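Local atomic coordinates of DNA sulfur modification protein DndE (Escherichia coli, PDB entry 4LRV), a protein that takes part in the phosphorothioate (sulfur) modification of DNA and probably acts as a DNA-binding component of that pathway. Residues M7-Q12 / A93-V98; A35-V40 / Q72-V77. All coordinates share one frame; numbering follows the deposited sequence.

How the contacts relate
Contact 1 and contact 2 adjoin in one mainly helical fold, their centres about 13 Å apart. The centre of contact 1 is about 4 Å from the centre of the folded chain, that of contact 2 about 8 Å, and contact 2 is nested in sequence inside the loop that contact 1 closes. Segment 93-98 joins them: Trp94 meets residues 7-9 and also the ring of Phe36, while His97 CB packs 3.4 Å from Phe36 CD1. Helices 11-23 and 28-40 are consecutive, as are 71-81 and 87-103, so each contact takes one element from either pair. Contact 1 touches a second subunit, contact 2 a third and a fourth.

Contact 1: M7-Q12 / A93-V98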
loop_
_atom_site.group_PDB
_atom_site.type_symbol
_atom_site.label_atom_id
_atom_site.label_comp_id
_atom_site.label_asym_id
_atom_site.label_seq_id
_atom_site.Cartn_x
_atom_site.Cartn_y
_atom_site.Cartn_z
HETATM N N MSE A 7 -23.583 2.234 7.014
HETATM C CA MSE A 7 -23.818 2.187 8.451
HETATM C C MSE A 7 -22.899 3.113 9.203
HETATM O O MSE A 7 -21.914 3.601 8.649
HETATM C CB MSE A 7 -23.639 0.765 8.988
HETATM C CG MSE A 7 -22.297 0.163 8.713
HETATM SE SE MSE A 7 -22.391 -1.295 7.417
HETATM C CE MSE A 7 -22.450 -0.257 5.819
ATOM N N ALA A 8 -23.235 3.336 10.470
ATOM C CA ALA A 8 -22.437 4.155 11.371
ATOM C C ALA A 8 -22.028 3.362 12.617
ATOM O O ALA A 8 -22.698 2.405 12.996
ATOM C CB ALA A 8 -23.212 5.410 11.769
ATOM N N LEU A 9 -20.916 3.758 13.234
ATOM C CA LEU A 9 -20.526 3.244 14.541
ATOM C C LEU A 9 -21.043 4.174 15.642
ATOM O O LEU A 9 -21.729 5.152 15.366
ATOM C CB LEU A 9 -19.002 3.110 14.622
ATOM C CG LEU A 9 -18.464 1.981 13.746
ATOM C CD1 LEU A 9 -16.956 1.975 13.705
ATOM C CD2 LEU A 9 -18.982 0.641 14.239
ATOM N N SER A 10 -20.731 3.872 16.894
ATOM C CA SER A 10 -21.103 4.791 17.963
ATOM C C SER A 10 -20.055 5.881 18.067
ATOM O O SER A 10 -18.956 5.766 17.499
ATOM C CB SER A 10 -21.284 4.070 19.296
ATOM O OG SER A 10 -20.087 3.453 19.724
ATOM N N ARG A 11 -20.405 6.948 18.774
ATOM C CA ARG A 11 -19.477 8.027 19.024
ATOM C C ARG A 11 -18.310 7.488 19.846
ATOM O O ARG A 11 -17.139 7.687 19.485
ATOM C CB ARG A 11 -20.188 9.179 19.742
ATOM C CG ARG A 11 -19.281 10.316 20.178
ATOM C CD ARG A 11 -18.815 11.154 19.004
ATOM N NE ARG A 11 -17.997 12.267 19.465
ATOM C CZ ARG A 11 -16.695 12.410 19.229
ATOM N NH1 ARG A 11 -16.033 11.510 18.499
ATOM N NH2 ARG A 11 -16.053 13.474 19.718
ATOM N N GLN A 12 -18.635 6.773 20.922
ATOM C CA GLN A 12 -17.632 6.163 21.787
ATOM C C GLN A 12 -16.586 5.432 20.943
ATOM O O GLN A 12 -15.381 5.676 21.094
ATOM C CB GLN A 12 -18.299 5.211 22.790
ATOM C CG GLN A 12 -17.336 4.502 23.741
ATOM C CD GLN A 12 -18.050 3.572 24.730
ATOM O OE1 GLN A 12 -18.340 2.416 24.419
ATOM N NE2 GLN A 12 -18.328 4.081 25.931
ATOM N N ALA A 93 -24.921 -5.601 16.058
ATOM C CA ALA A 93 -23.980 -6.688 16.313
ATOM C C ALA A 93 -22.592 -6.402 15.738
ATOM O O ALA A 93 -21.598 -6.566 16.444
ATOM C CB ALA A 93 -24.518 -7.995 15.784
ATOM N N TRP A 94 -22.532 -5.966 14.474
ATOM C CA TRP A 94 -21.260 -5.557 13.842
ATOM C C TRP A 94 -20.596 -4.431 14.641
ATOM O O TRP A 94 -19.410 -4.496 14.931
ATOM C CB TRP A 94 -21.438 -5.144 12.356
ATOM C CG TRP A 94 -20.217 -4.410 11.789
ATOM C CD1 TRP A 94 -19.025 -4.963 11.450
ATOM C CD2 TRP A 94 -20.082 -2.993 11.544
ATOM N NE1 TRP A 94 -18.155 -3.991 11.007
ATOM C CE2 TRP A 94 -18.779 -2.776 11.055
ATOM C CE3 TRP A 94 -20.940 -1.894 11.689
ATOM C CZ2 TRP A 94 -18.306 -1.505 10.709
ATOM C CZ3 TRP A 94 -20.472 -0.635 11.355
ATOM C CH2 TRP A 94 -19.162 -0.448 10.863
ATOM N N ALA A 95 -21.371 -3.412 15.000
ATOM C CA ALA A 95 -20.868 -2.290 15.800
ATOM C C ALA A 95 -20.386 -2.707 17.191
ATOM O O ALA A 95 -19.317 -2.293 17.630
ATOM C CB ALA A 95 -21.923 -1.193 15.909
ATOM N N ALA A 96 -21.171 -3.529 17.879
ATOM C CA ALA A 96 -20.786 -4.010 19.193
ATOM C C ALA A 96 -19.433 -4.727 19.129
ATOM O O ALA A 96 -18.582 -4.524 20.001
ATOM C CB ALA A 96 -21.861 -4.921 19.769
ATOM N N HIS A 97 -19.243 -5.552 18.096
ATOM C CA HIS A 97 -17.982 -6.229 17.869
ATOM C C HIS A 97 -16.822 -5.284 17.567
ATOM O O HIS A 97 -15.704 -5.525 18.004
ATOM C CB HIS A 97 -18.108 -7.280 16.762
ATOM C CG HIS A 97 -18.495 -8.633 17.265
ATOM N ND1 HIS A 97 -19.675 -9.255 16.909
ATOM C CD2 HIS A 97 -17.871 -9.468 18.128
ATOM C CE1 HIS A 97 -19.749 -10.425 17.515
ATOM N NE2 HIS A 97 -18.669 -10.579 18.261
ATOM N N VAL A 98 -17.074 -4.212 16.824
ATOM C CA VAL A 98 -16.000 -3.253 16.561
ATOM C C VAL A 98 -15.586 -2.579 17.868
ATOM O O VAL A 98 -14.390 -2.467 18.162
ATOM C CB VAL A 98 -16.360 -2.236 15.452
ATOM C CG1 VAL A 98 -15.247 -1.226 15.285
ATOM C CG2 VAL A 98 -16.568 -2.958 14.138
HETATM O O HOH W 1 -19.783 1.044 18.157
#
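Trp94 extends from helix 87-103 with CG anti to the backbone N (chi1 166°), and the six-membered part of its indole lies between Met7 and Leu9. Leu9, its CG beside the backbone N and anti to the carbonyl carbon, brings CD2 over one face, 3.5 Å from Trp94 CZ3. Val98 CG2 sits on the same face, near the rim. From the other side of the plane comes Met7, a selenomethionine whose CG occupies the crowded position between N and the carbonyl carbon; its chain then bends at chi2 and chi3. Its SE is 4.7 Å from the centroid of the Trp94 six-membered ring in an oblique Met-aromatic contact, and its CG approaches Trp94 CZ3 at 3.3 Å. Strand 6-7 followed by helices 11-23 and 28-40 is consistent with the ribbon-helix-helix pattern of the Met repressor clan, although here the strand pairs antiparallel with 61-62 of the same chain. Contact 1 thus packs the end of that strand and the turn into the first helix onto helix 87-103. Trp66 meets the Trp94 ring edge-to-face, and its NE1 is hydrogen-bonded to Met7 O. An alanine in place of Trp94 would remove the indole between Met7 and Leu9 and would probably loosen the strand end from the helix. Leu9 also straddles Ala95 and Val98, with CD2 3.8 Å from Ala95 CB and CD1 4.0 Å from Val98 CG1. Beyond this apolar patch, a water accepts from Ser10 N at 3.2 Å and donates a weak bond to Ala95 O.

Contact 2: A35-V40 / Q72-V77; sequences AFFRSV and QATELV
Phe36 holds CG anti to the backbone N (chi1 -176°), whereas Phe37 turns its CG beside the backbone N (chi1 -71°), and the two consecutive rings both reach helix 71-81. Helix 28-40, probably the second helix of a ribbon-helix-helix unit, packs here on helix 71-81, the short segments running roughly parallel with their axes 11.7 Å apart and crossing at 35°; large side chains span this wide spacing. Thr74 serves both rings with its two branches. Its CG2, anti to the backbone N, makes a CH-pi contact over one face of Phe36, 4.2 Å from the ring centroid, while Val40 CG2 covers the opposite face near the rim. The hydroxyl branch turns to the other ring: Thr74 OG1 lies obliquely 3.7 Å from Phe37 CZ and is hydrogen-bonded to Thr70 O, one turn earlier, so this buried polar atom has a backbone partner. Within helix 28-40, Phe36 CD2 rests above a face of Phe37, which ties the settings of the two rings together. The Phe37 ring also approaches Ala73 CB obliquely, and on this flank Phe37 and Ala73 pack against Gln72 and Phe37 of a third subunit, respectively. Val77 splits its methyls between partners: CG2 comes to the edge of the Phe37 ring, 4.2 Å from Phe37 CE1, and CG1 meets Val40 CG1 tip to tip at 3.7 Å.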
loop_
_atom_site.group_PDB
_atom_site.type_symbol
_atom_site.label_atom_id
_atom_site.label_comp_id
_atom_site.label_asym_id
_atom_site.label_seq_id
_atom_site.Cartn_x
_atom_site.Cartn_y
_atom_site.Cartn_z
ATOM N N ALA A 35 -10.531 -4.626 14.590
ATOM C CA ALA A 35 -11.269 -4.705 15.842
ATOM C C ALA A 35 -12.364 -5.776 15.753
ATOM O O ALA A 35 -12.435 -6.658 16.602
ATOM C CB ALA A 35 -11.850 -3.362 16.181
ATOM N N PHE A 36 -13.192 -5.721 14.708
ATOM C CA PHE A 36 -14.217 -6.740 14.483
ATOM C C PHE A 36 -13.664 -8.161 14.620
ATOM O O PHE A 36 -14.218 -8.974 15.363
ATOM C CB PHE A 36 -14.898 -6.567 13.114
ATOM C CG PHE A 36 -16.030 -7.535 12.871
ATOM C CD1 PHE A 36 -17.267 -7.341 13.464
ATOM C CD2 PHE A 36 -15.853 -8.648 12.052
ATOM C CE1 PHE A 36 -18.310 -8.234 13.253
ATOM C CE2 PHE A 36 -16.898 -9.553 11.831
ATOM C CZ PHE A 36 -18.126 -9.341 12.439
ATOM N N PHE A 37 -12.579 -8.458 13.906
ATOM C CA PHE A 37 -12.042 -9.825 13.907
ATOM C C PHE A 37 -11.327 -10.234 15.195
ATOM O O PHE A 37 -11.304 -11.413 15.526
ATOM C CB PHE A 37 -11.182 -10.114 12.674
ATOM C CG PHE A 37 -11.975 -10.224 11.405
ATOM C CD1 PHE A 37 -12.974 -11.181 11.279
ATOM C CD2 PHE A 37 -11.740 -9.360 10.346
ATOM C CE1 PHE A 37 -13.731 -11.278 10.126
ATOM C CE2 PHE A 37 -12.485 -9.446 9.179
ATOM C CZ PHE A 37 -13.486 -10.413 9.066
ATOM N N ARG A 38 -10.762 -9.284 15.934
ATOM C CA ARG A 38 -10.130 -9.669 17.179
ATOM C C ARG A 38 -11.216 -9.892 18.231
ATOM O O ARG A 38 -11.068 -10.685 19.150
ATOM C CB ARG A 38 -9.029 -8.678 17.613
ATOM C CG ARG A 38 -9.435 -7.581 18.582
ATOM C CD ARG A 38 -8.206 -6.987 19.280
ATOM N NE ARG A 38 -7.250 -6.401 18.339
ATOM C CZ ARG A 38 -7.182 -5.103 18.027
ATOM N NH1 ARG A 38 -8.019 -4.225 18.574
ATOM N NH2 ARG A 38 -6.271 -4.675 17.153
ATOM N N SER A 39 -12.333 -9.211 18.055
ATOM C CA SER A 39 -13.475 -9.398 18.920
ATOM C C SER A 39 -14.145 -10.750 18.653
ATOM O O SER A 39 -14.429 -11.531 19.562
ATOM C CB SER A 39 -14.456 -8.272 18.680
ATOM O OG SER A 39 -15.540 -8.382 19.554
ATOM N N VAL A 40 -14.376 -11.020 17.383
ATOM C CA VAL A 40 -15.130 -12.186 16.952
ATOM C C VAL A 40 -14.396 -13.529 17.173
ATOM O O VAL A 40 -15.041 -14.567 17.306
ATOM C CB VAL A 40 -15.607 -11.946 15.508
ATOM C CG1 VAL A 40 -15.264 -13.075 14.567
ATOM C CG2 VAL A 40 -17.075 -11.541 15.494
ATOM N N GLN A 72 -17.151 -9.889 2.243
ATOM C CA GLN A 72 -17.758 -11.211 2.159
ATOM C C GLN A 72 -17.503 -11.972 3.443
ATOM O O GLN A 72 -18.429 -12.509 4.052
ATOM C CB GLN A 72 -17.188 -12.010 0.972
ATOM C CG GLN A 72 -17.592 -11.514 -0.420
ATOM C CD GLN A 72 -16.691 -10.404 -0.983
ATOM O OE1 GLN A 72 -16.112 -9.592 -0.235
ATOM N NE2 GLN A 72 -16.582 -10.362 -2.321
ATOM N N ALA A 73 -16.238 -12.013 3.845
ATOM C CA ALA A 73 -15.846 -12.673 5.075
ATOM C C ALA A 73 -16.657 -12.147 6.256
ATOM O O ALA A 73 -17.269 -12.925 6.984
ATOM C CB ALA A 73 -14.358 -12.479 5.328
ATOM N N THR A 74 -16.655 -10.825 6.438
ATOM C CA THR A 74 -17.419 -10.194 7.504
ATOM C C THR A 74 -18.884 -10.640 7.470
ATOM O O THR A 74 -19.393 -11.163 8.464
ATOM C CB THR A 74 -17.341 -8.638 7.449
ATOM O OG1 THR A 74 -15.973 -8.220 7.484
ATOM C CG2 THR A 74 -18.086 -8.025 8.629
ATOM N N GLU A 75 -19.544 -10.447 6.329
ATOM C CA GLU A 75 -20.954 -10.819 6.205
ATOM C C GLU A 75 -21.203 -12.303 6.477
ATOM O O GLU A 75 -22.281 -12.665 6.933
ATOM C CB GLU A 75 -21.547 -10.405 4.846
ATOM C CG GLU A 75 -21.479 -8.899 4.566
ATOM C CD GLU A 75 -22.701 -8.365 3.817
ATOM O OE1 GLU A 75 -22.647 -8.238 2.570
ATOM O OE2 GLU A 75 -23.724 -8.067 4.479
ATOM N N LEU A 76 -20.212 -13.157 6.221
ATOM C CA LEU A 76 -20.378 -14.599 6.440
ATOM C C LEU A 76 -20.235 -14.930 7.919
ATOM O O LEU A 76 -20.974 -15.746 8.467
ATOM C CB LEU A 76 -19.388 -15.410 5.595
ATOM C CG LEU A 76 -19.581 -16.924 5.364
ATOM C CD1 LEU A 76 -18.708 -17.750 6.255
ATOM C CD2 LEU A 76 -21.027 -17.390 5.440
ATOM N N VAL A 77 -19.290 -14.273 8.573
ATOM C CA VAL A 77 -19.152 -14.405 10.012
ATOM C C VAL A 77 -20.429 -13.942 10.731
ATOM O O VAL A 77 -20.965 -14.653 11.581
ATOM C CB VAL A 77 -17.934 -13.635 10.524
ATOM C CG1 VAL A 77 -17.923 -13.622 12.045
ATOM C CG2 VAL A 77 -16.665 -14.264 9.985
#